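Local coordinates for periplasmic binding protein (Xylanimonas cellulosilytica, PDB 4MX8) that probably binds a solute, perhaps an iron-siderophore complex, outside the cell membrane and hands it to an ABC-type importer, at residues 36-44 and 119-129; 54-62 and 294-302. All coordinates share one frame; numbering follows the deposited sequence. Where two conformers were deposited one is given.

Interaction 1: 36-44 and 119-129; sequences EETTVEVPV and WADLNEIAPTI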
loop_
_atom_site.group_PDB
_atom_site.type_symbol
_atom_site.label_atom_id
_atom_site.label_comp_id
_atom_site.label_asym_id
_atom_site.label_seq_id
_atom_site.Cartn_x
_atom_site.Cartn_y
_atom_site.Cartn_z
ATOM N N GLU A 36 1.968 -21.574 -4.592
ATOM C CA GLU A 36 1.593 -22.563 -5.597
ATOM C C GLU A 36 1.156 -21.827 -6.847
ATOM O O GLU A 36 0.300 -20.958 -6.788
ATOM C CB GLU A 36 0.489 -23.493 -5.072
ATOM C CG GLU A 36 1.025 -24.565 -4.101
ATOM C CD GLU A 36 -0.073 -25.402 -3.428
ATOM O OE1 GLU A 36 -1.260 -25.351 -3.863
ATOM O OE2 GLU A 36 0.273 -26.118 -2.458
ATOM N N GLU A 37 1.767 -22.156 -7.977
ATOM C CA GLU A 37 1.472 -21.431 -9.205
ATOM C C GLU A 37 0.034 -21.660 -9.629
ATOM O O GLU A 37 -0.480 -22.769 -9.569
ATOM C CB GLU A 37 2.420 -21.846 -10.311
ATOM C CG GLU A 37 2.188 -21.155 -11.624
ATOM C CD GLU A 37 3.351 -21.344 -12.577
ATOM O OE1 GLU A 37 4.287 -20.504 -12.531
ATOM O OE2 GLU A 37 3.333 -22.332 -13.356
ATOM N N THR A 38 -0.617 -20.591 -10.052
ATOM C CA THR A 38 -2.022 -20.647 -10.417
ATOM C C THR A 38 -2.246 -19.839 -11.704
ATOM O O THR A 38 -1.622 -18.794 -11.916
ATOM C CB THR A 38 -2.872 -20.085 -9.262
ATOM O OG1 THR A 38 -2.870 -21.018 -8.170
ATOM C CG2 THR A 38 -4.297 -19.814 -9.698
ATOM N N THR A 39 -3.116 -20.328 -12.577
ATOM C CA THR A 39 -3.477 -19.553 -13.758
ATOM C C THR A 39 -4.974 -19.269 -13.799
ATOM O O THR A 39 -5.788 -20.121 -13.454
ATOM C CB THR A 39 -3.087 -20.269 -15.043
ATOM O OG1 THR A 39 -1.677 -20.531 -15.033
ATOM C CG2 THR A 39 -3.420 -19.408 -16.225
ATOM N N VAL A 40 -5.331 -18.055 -14.198
ATOM C CA VAL A 40 -6.729 -17.683 -14.344
ATOM C C VAL A 40 -6.915 -16.983 -15.688
ATOM O O VAL A 40 -6.085 -16.156 -16.078
ATOM C CB VAL A 40 -7.185 -16.782 -13.181
ATOM C CG1 VAL A 40 -8.576 -16.256 -13.430
ATOM C CG2 VAL A 40 -7.166 -17.571 -11.888
ATOM N N GLU A 41 -7.976 -17.341 -16.413
ATOM C CA GLU A 41 -8.282 -16.661 -17.668
ATOM C C GLU A 41 -9.224 -15.484 -17.409
ATOM O O GLU A 41 -10.410 -15.676 -17.126
ATOM C CB GLU A 41 -8.893 -17.621 -18.684
ATOM C CG GLU A 41 -8.091 -18.909 -18.917
ATOM C CD GLU A 41 -6.768 -18.683 -19.646
ATOM O OE1 GLU A 41 -6.651 -17.673 -20.384
ATOM O OE2 GLU A 41 -5.850 -19.529 -19.482
ATOM N N VAL A 42 -8.670 -14.276 -17.502
ATOM C CA VAL A 42 -9.385 -13.028 -17.261
ATOM C C VAL A 42 -9.985 -12.520 -18.555
ATOM O O VAL A 42 -9.296 -12.444 -19.565
ATOM C CB VAL A 42 -8.400 -11.939 -16.844
ATOM C CG1 VAL A 42 -9.141 -10.688 -16.426
ATOM C CG2 VAL A 42 -7.536 -12.425 -15.736
ATOM N N PRO A 43 -11.264 -12.135 -18.531
ATOM C CA PRO A 43 -11.853 -11.553 -19.742
ATOM C C PRO A 43 -11.299 -10.149 -20.027
ATOM O O PRO A 43 -11.144 -9.351 -19.099
ATOM C CB PRO A 43 -13.341 -11.479 -19.393
ATOM C CG PRO A 43 -13.370 -11.349 -17.915
ATOM C CD PRO A 43 -12.233 -12.211 -17.424
ATOM N N VAL A 44 -11.001 -9.859 -21.292
ATOM C CA VAL A 44 -10.589 -8.511 -21.704
ATOM C C VAL A 44 -11.795 -7.581 -21.870
ATOM O O VAL A 44 -12.848 -8.012 -22.333
ATOM C CB VAL A 44 -9.819 -8.549 -23.018
ATOM C CG1 VAL A 44 -9.417 -7.160 -23.421
ATOM C CG2 VAL A 44 -8.603 -9.439 -22.888
ATOM N N TRP A 119 -9.468 -15.756 -2.334
ATOM C CA TRP A 119 -9.337 -16.066 -3.746
ATOM C C TRP A 119 -10.171 -17.262 -4.203
ATOM O O TRP A 119 -10.971 -17.147 -5.137
ATOM C CB TRP A 119 -7.883 -16.271 -4.156
ATOM C CG TRP A 119 -7.798 -16.683 -5.595
ATOM C CD1 TRP A 119 -7.807 -15.861 -6.694
ATOM C CD2 TRP A 119 -7.723 -18.016 -6.097
ATOM N NE1 TRP A 119 -7.731 -16.606 -7.843
ATOM C CE2 TRP A 119 -7.679 -17.933 -7.503
ATOM C CE3 TRP A 119 -7.679 -19.274 -5.492
ATOM C CZ2 TRP A 119 -7.599 -19.058 -8.307
ATOM C CZ3 TRP A 119 -7.601 -20.378 -6.287
ATOM C CH2 TRP A 119 -7.561 -20.268 -7.682
ATOM N N ALA A 120 -9.992 -18.403 -3.548
ATOM C CA ALA A 120 -10.650 -19.631 -4.000
ATOM C C ALA A 120 -12.198 -19.554 -3.999
ATOM O O ALA A 120 -12.848 -20.032 -4.930
ATOM C CB ALA A 120 -10.146 -20.809 -3.216
ATOM N N ASP A 121 -12.778 -18.940 -2.968
ATOM C CA ASP A 121 -14.226 -18.797 -2.882
ATOM C C ASP A 121 -14.750 -17.902 -3.995
ATOM O O ASP A 121 -15.762 -18.208 -4.629
ATOM C CB ASP A 121 -14.638 -18.197 -1.538
ATOM C CG ASP A 121 -14.588 -19.200 -0.403
ATOM O OD1 ASP A 121 -14.333 -20.393 -0.692
ATOM O OD2 ASP A 121 -14.820 -18.786 0.770
ATOM N N LEU A 122 -14.061 -16.784 -4.214
ATOM C CA LEU A 122 -14.463 -15.840 -5.244
ATOM C C LEU A 122 -14.349 -16.452 -6.637
ATOM O O LEU A 122 -15.268 -16.334 -7.450
ATOM C CB LEU A 122 -13.670 -14.552 -5.129
ATOM C CG LEU A 122 -14.131 -13.771 -3.895
ATOM C CD1 LEU A 122 -13.122 -12.705 -3.489
ATOM C CD2 LEU A 122 -15.473 -13.137 -4.172
ATOM N N ASN A 123 -13.246 -17.142 -6.895
ATOM C CA ASN A 123 -13.023 -17.770 -8.198
ATOM C C ASN A 123 -14.110 -18.796 -8.613
ATOM O O ASN A 123 -14.268 -19.093 -9.796
ATOM C CB ASN A 123 -11.621 -18.387 -8.232
ATOM C CG ASN A 123 -11.152 -18.739 -9.642
ATOM O OD1 ASN A 123 -11.292 -17.947 -10.580
ATOM N ND2 ASN A 123 -10.579 -19.940 -9.788
ATOM N N GLU A 124 -14.869 -19.313 -7.645
ATOM C CA GLU A 124 -16.014 -20.193 -7.947
ATOM C C GLU A 124 -17.187 -19.431 -8.558
ATOM O O GLU A 124 -18.080 -20.045 -9.148
ATOM C CB GLU A 124 -16.507 -20.937 -6.696
ATOM C CG GLU A 124 -15.706 -22.181 -6.323
ATOM C CD GLU A 124 -15.852 -23.307 -7.342
ATOM O OE1 GLU A 124 -16.989 -23.810 -7.526
ATOM O OE2 GLU A 124 -14.826 -23.687 -7.959
ATOM N N ILE A 125 -17.174 -18.102 -8.406
ATOM C CA ILE A 125 -18.255 -17.222 -8.858
ATOM C C ILE A 125 -17.939 -16.576 -10.210
ATOM O O ILE A 125 -18.798 -16.511 -11.099
ATOM C CB ILE A 125 -18.484 -16.105 -7.852
ATOM C CG1 ILE A 125 -18.841 -16.682 -6.500
ATOM C CG2 ILE A 125 -19.584 -15.177 -8.300
ATOM C CD1 ILE A 125 -18.889 -15.607 -5.423
ATOM N N ALA A 126 -16.706 -16.099 -10.347
ATOM C CA ALA A 126 -16.205 -15.521 -11.594
ATOM C C ALA A 126 -14.686 -15.485 -11.525
ATOM O O ALA A 126 -14.132 -15.404 -10.425
ATOM C CB ALA A 126 -16.746 -14.124 -11.768
ATOM N N PRO A 127 -14.005 -15.538 -12.686
ATOM C CA PRO A 127 -12.535 -15.482 -12.700
ATOM C C PRO A 127 -12.001 -14.371 -11.817
ATOM O O PRO A 127 -12.340 -13.193 -11.986
ATOM C CB PRO A 127 -12.201 -15.188 -14.161
ATOM C CG PRO A 127 -13.513 -14.835 -14.798
ATOM C CD PRO A 127 -14.546 -15.577 -14.048
ATOM N N THR A 128 -11.178 -14.777 -10.861
ATOM C CA THR A 128 -10.618 -13.880 -9.865
ATOM C C THR A 128 -9.095 -13.892 -9.957
ATOM O O THR A 128 -8.476 -14.949 -10.087
ATOM C CB THR A 128 -10.994 -14.373 -8.474
ATOM O OG1 THR A 128 -12.418 -14.359 -8.328
ATOM C CG2 THR A 128 -10.344 -13.532 -7.396
ATOM N N ILE A 129 -8.487 -12.719 -9.886
ATOM C CA ILE A 129 -7.044 -12.654 -9.831
ATOM C C ILE A 129 -6.624 -12.023 -8.525
ATOM O O ILE A 129 -7.368 -11.249 -7.917
ATOM C CB ILE A 129 -6.437 -11.876 -11.017
ATOM C CG1 ILE A 129 -6.982 -10.452 -11.076
ATOM C CG2 ILE A 129 -6.717 -12.587 -12.318
ATOM C CD1 ILE A 129 -6.558 -9.728 -12.334
#

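Interaction 2: 54-62 and 294-302; sequences MAALDTIGA and IVFGGVETT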
loop_
_atom_site.group_PDB
_atom_site.type_symbol
_atom_site.label_atom_id
_atom_site.label_comp_id
_atom_site.label_asym_id
_atom_site.label_seq_id
_atom_site.Cartn_x
_atom_site.Cartn_y
_atom_site.Cartn_z
HETATM N N MSE A 54 -7.759 -2.227 -2.509
HETATM C CA MSE A 54 -7.859 -0.808 -2.860
HETATM C C MSE A 54 -6.804 -0.368 -3.881
HETATM O O MSE A 54 -7.013 0.578 -4.643
HETATM C CB MSE A 54 -7.822 0.079 -1.603
HETATM C CG MSE A 54 -8.986 -0.115 -0.616
HETATM SE SE MSE A 54 -10.758 -0.026 -1.419
HETATM C CE MSE A 54 -10.981 -1.842 -2.046
ATOM N N ALA A 55 -5.676 -1.066 -3.911
ATOM C CA ALA A 55 -4.633 -0.662 -4.824
ATOM C C ALA A 55 -5.011 -1.061 -6.241
ATOM O O ALA A 55 -4.725 -0.334 -7.197
ATOM C CB ALA A 55 -3.330 -1.252 -4.420
ATOM N N ALA A 56 -5.663 -2.210 -6.391
ATOM C CA ALA A 56 -6.204 -2.561 -7.707
ATOM C C ALA A 56 -7.349 -1.639 -8.082
ATOM O O ALA A 56 -7.488 -1.285 -9.247
ATOM C CB ALA A 56 -6.658 -3.980 -7.747
ATOM N N LEU A 57 -8.172 -1.262 -7.101
ATOM C CA LEU A 57 -9.264 -0.322 -7.363
ATOM C C LEU A 57 -8.665 0.971 -7.898
ATOM O O LEU A 57 -9.108 1.485 -8.916
ATOM C CB LEU A 57 -10.114 -0.058 -6.112
ATOM C CG LEU A 57 -11.420 0.730 -6.323
ATOM C CD1 LEU A 57 -12.427 0.344 -5.275
ATOM C CD2 LEU A 57 -11.233 2.243 -6.293
ATOM N N ASP A 58 -7.651 1.470 -7.194
ATOM C CA ASP A 58 -6.909 2.659 -7.585
ATOM C C ASP A 58 -6.494 2.598 -9.058
ATOM O O ASP A 58 -6.903 3.436 -9.866
ATOM C CB ASP A 58 -5.671 2.779 -6.695
ATOM C CG ASP A 58 -4.896 4.075 -6.911
ATOM O OD1 ASP A 58 -5.071 4.743 -7.962
ATOM O OD2 ASP A 58 -4.083 4.415 -6.019
ATOM N N THR A 59 -5.687 1.603 -9.407
ATOM C CA THR A 59 -5.153 1.528 -10.761
ATOM C C THR A 59 -6.251 1.369 -11.813
ATOM O O THR A 59 -6.213 2.031 -12.867
ATOM C CB THR A 59 -4.070 0.442 -10.907
ATOM O OG1 THR A 59 -2.949 0.785 -10.080
ATOM C CG2 THR A 59 -3.594 0.360 -12.339
ATOM N N ILE A 60 -7.237 0.516 -11.533
ATOM C CA ILE A 60 -8.350 0.356 -12.478
ATOM C C ILE A 60 -9.011 1.707 -12.786
ATOM O O ILE A 60 -9.276 2.019 -13.940
ATOM C CB ILE A 60 -9.370 -0.697 -12.033
ATOM C CG1 ILE A 60 -8.729 -2.080 -12.101
ATOM C CG2 ILE A 60 -10.533 -0.704 -12.956
ATOM C CD1 ILE A 60 -9.519 -3.144 -11.394
ATOM N N GLY A 61 -9.220 2.526 -11.765
ATOM C CA GLY A 61 -9.778 3.843 -11.982
ATOM C C GLY A 61 -8.871 4.715 -12.836
ATOM O O GLY A 61 -9.328 5.382 -13.767
ATOM N N ALA A 62 -7.577 4.688 -12.520
ATOM C CA ALA A 62 -6.597 5.546 -13.171
ATOM C C ALA A 62 -6.403 5.216 -14.653
ATOM O O ALA A 62 -5.894 6.037 -15.413
ATOM C CB ALA A 62 -5.276 5.462 -12.438
ATOM N N ILE A 294 -3.115 1.551 4.389
ATOM C CA ILE A 294 -4.293 0.769 3.963
ATOM C C ILE A 294 -4.198 0.315 2.512
ATOM O O ILE A 294 -4.278 -0.868 2.221
ATOM C CB ILE A 294 -5.619 1.536 4.166
ATOM C CG1 ILE A 294 -5.887 1.731 5.655
ATOM C CG2 ILE A 294 -6.755 0.803 3.498
ATOM C CD1 ILE A 294 -6.144 0.454 6.383
ATOM N N VAL A 295 -4.014 1.273 1.613
ATOM C CA VAL A 295 -3.948 0.999 0.184
ATOM C C VAL A 295 -2.609 0.405 -0.253
ATOM O O VAL A 295 -2.560 -0.719 -0.785
ATOM C CB VAL A 295 -4.191 2.276 -0.622
ATOM C CG1 VAL A 295 -4.182 1.960 -2.086
ATOM C CG2 VAL A 295 -5.510 2.905 -0.205
ATOM N N PHE A 296 -1.534 1.141 0.037
ATOM C CA PHE A 296 -0.139 0.789 -0.297
ATOM C C PHE A 296 0.097 0.155 -1.682
ATOM O O PHE A 296 0.502 -0.994 -1.809
ATOM C CB PHE A 296 0.575 0.043 0.859
ATOM C CG PHE A 296 0.164 -1.406 1.030
ATOM C CD1 PHE A 296 -1.054 -1.750 1.607
ATOM C CD2 PHE A 296 1.024 -2.426 0.659
ATOM C CE1 PHE A 296 -1.418 -3.082 1.769
ATOM C CE2 PHE A 296 0.662 -3.755 0.818
ATOM C CZ PHE A 296 -0.555 -4.081 1.378
ATOM N N GLY A 297 -0.141 0.939 -2.722
ATOM C CA GLY A 297 -0.016 0.459 -4.084
ATOM C C GLY A 297 -1.060 1.177 -4.909
ATOM O O GLY A 297 -1.983 1.757 -4.356
ATOM N N GLY A 298 -0.923 1.160 -6.226
ATOM C CA GLY A 298 -1.876 1.860 -7.058
ATOM C C GLY A 298 -1.327 3.176 -7.577
ATOM O O GLY A 298 -0.441 3.777 -6.965
ATOM N N VAL A 299 -1.859 3.622 -8.714
ATOM C CA VAL A 299 -1.378 4.829 -9.371
ATOM C C VAL A 299 -1.581 6.113 -8.554
ATOM O O VAL A 299 -0.619 6.811 -8.251
ATOM C CB VAL A 299 -1.985 4.975 -10.775
ATOM C CG1 VAL A 299 -1.522 6.278 -11.413
ATOM C CG2 VAL A 299 -1.599 3.772 -11.641
ATOM N N GLU A 300 -2.820 6.425 -8.187
ATOM C CA GLU A 300 -3.072 7.647 -7.425
ATOM C C GLU A 300 -2.404 7.625 -6.053
ATOM O O GLU A 300 -1.917 8.651 -5.573
ATOM C CB GLU A 300 -4.570 7.906 -7.277
ATOM C CG GLU A 300 -5.059 9.140 -8.028
ATOM C CD GLU A 300 -4.316 10.427 -7.648
ATOM O OE1 GLU A 300 -3.974 10.616 -6.448
ATOM O OE2 GLU A 300 -4.092 11.256 -8.564
ATOM N N THR A 301 -2.389 6.452 -5.433
ATOM C CA THR A 301 -1.716 6.269 -4.159
ATOM C C THR A 301 -0.215 6.583 -4.250
ATOM O O THR A 301 0.338 7.264 -3.379
ATOM C CB THR A 301 -1.930 4.827 -3.672
ATOM O OG1 THR A 301 -3.331 4.619 -3.456
ATOM C CG2 THR A 301 -1.173 4.546 -2.378
ATOM N N THR A 302 0.437 6.102 -5.307
ATOM C CA THR A 302 1.867 6.356 -5.475
ATOM C C THR A 302 2.124 7.850 -5.672
ATOM O O THR A 302 3.143 8.374 -5.224
ATOM C CB THR A 302 2.479 5.567 -6.657
ATOM O OG1 THR A 302 2.239 4.171 -6.481
ATOM C CG2 THR A 302 3.965 5.772 -6.713
#

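Interaction 1: 36-44 and 119-129
The indole of Trp119 turns its six-membered ring to strand 36-43: Val40 CG2 lies at the edge, near the ring plane and 3.9 Å from Trp119 CZ2, while Thr38 CG2 comes in obliquely, 3.7 Å from the same Trp119 CZ2. One face of the indole is taken by Asn123 CB, 4.0 Å above the ring plane and offset toward its rim; Trp21, on the neighbouring strand 16-24, makes an edge-to-face pair with the indole. The contact lays the antiparallel pair 16-24/35-43 over the end of a beta-alpha-beta crossover, in which helix 119-123 joins parallel strands 108-111 and 128-130. With CG anti to the backbone N (chi1 176°), Trp119 carries its ring out from the helix to strand 36-43. Within its own segment, NE1 gives a hydrogen bond of 2.9 Å to Thr128 O, with an N-H...O angle of 147°; the donor stands well above the carbonyl plane, while the oxygen lies near the indole plane. On the same side of the strand, Thr128 N bonds to Asn123 OD1 at 3.2 Å, so two side chains of the helical turn fix the entry into strand 128-130. An alanine in place of Trp119 would probably leave Thr128 O without this donor and open a gap beneath Thr38 and Val40. Farther along, Val40 CG1 packs on Pro127 CB at 3.8 Å, and Val42 crosses Ile129 at about a right angle. Thr39 and Glu41 point away and are hydrogen-bonded elsewhere, Thr39 OG1 to Thr20 and Glu41 OE2 to Ser18. The proline rings close the far end, Pro43 CD lying 3.9 Å from Pro127 CG.

Interaction 2: 54-62 and 294-302
The N terminus of helix 299-309, with Gly298 at its N-cap, is met by a carboxylate from helix 54-62: Asp58 accepts the N-H groups of Glu300 and Thr301. The contact seats this last helix of the chain against the one that follows strand 49-51 of the three-stranded parallel sheet. Gly298 has no side chain to offer; an acceptor is supplied from across the interface. The chi1 of Asp58, -174°, swings CG away from its own N and sends the carboxylate to the helix start. Its OD1 accepts from Glu300 N at 2.8 Å on the syn side, slightly out of the carboxylate plane. Its OD2 takes two donors: Thr301 N at 2.7 Å through the syn lone pair (N-H...O 156°), and Thr301 OG1 at 2.7 Å nearly in line with the C-O bond. Three bonds thus fix the rotation of this buried carboxylate, and the positive end of the helix dipole is likely to favour its charged form. Tyr78 also hydrogen-bonds to Thr301 OG1. The next residue, Thr59, accepts through OG1 a weak bond of 3.3 Å from Val299 N, its side chain crossing that of Val299 at about a right angle. The backbones come close where residues are small: Ala55 CA and Gly298 CA are 4.4 Å apart, and a CB on Gly298 would run into Asp58 OD2 and the carbonyl O of Gly297. Apolar contacts flank the polar centre, Ala62 CB on Val299 CB at 3.7 Å at one end and, at the other, CB of Met54, modelled as selenomethionine, against Val295. Within the first turn, Thr302 N and Thr302 OG1 reach Gly298 O from opposite faces of its carbonyl plane, the hydroxyl at 2.8 Å.

How the interactions relate
From the N terminus the chain runs through strand 36-43, then strand 49-51 and helix 54-62, and reaches 119-129, where interaction 1 closes a loop with 74 residues between its segments. Helix 54-62 lies within that loop but waits for 294-302, so interaction 2 closes a much longer one, spanning 231 residues, and the two loops cross. Interaction 1 fastens the N-terminal strand pair to the three-stranded parallel sheet. Interaction 2 brings the chain, after the four-stranded mixed sheet is complete, back against the helix that follows the first strand of that parallel sheet. Their centres are 20 Å apart and they do not touch.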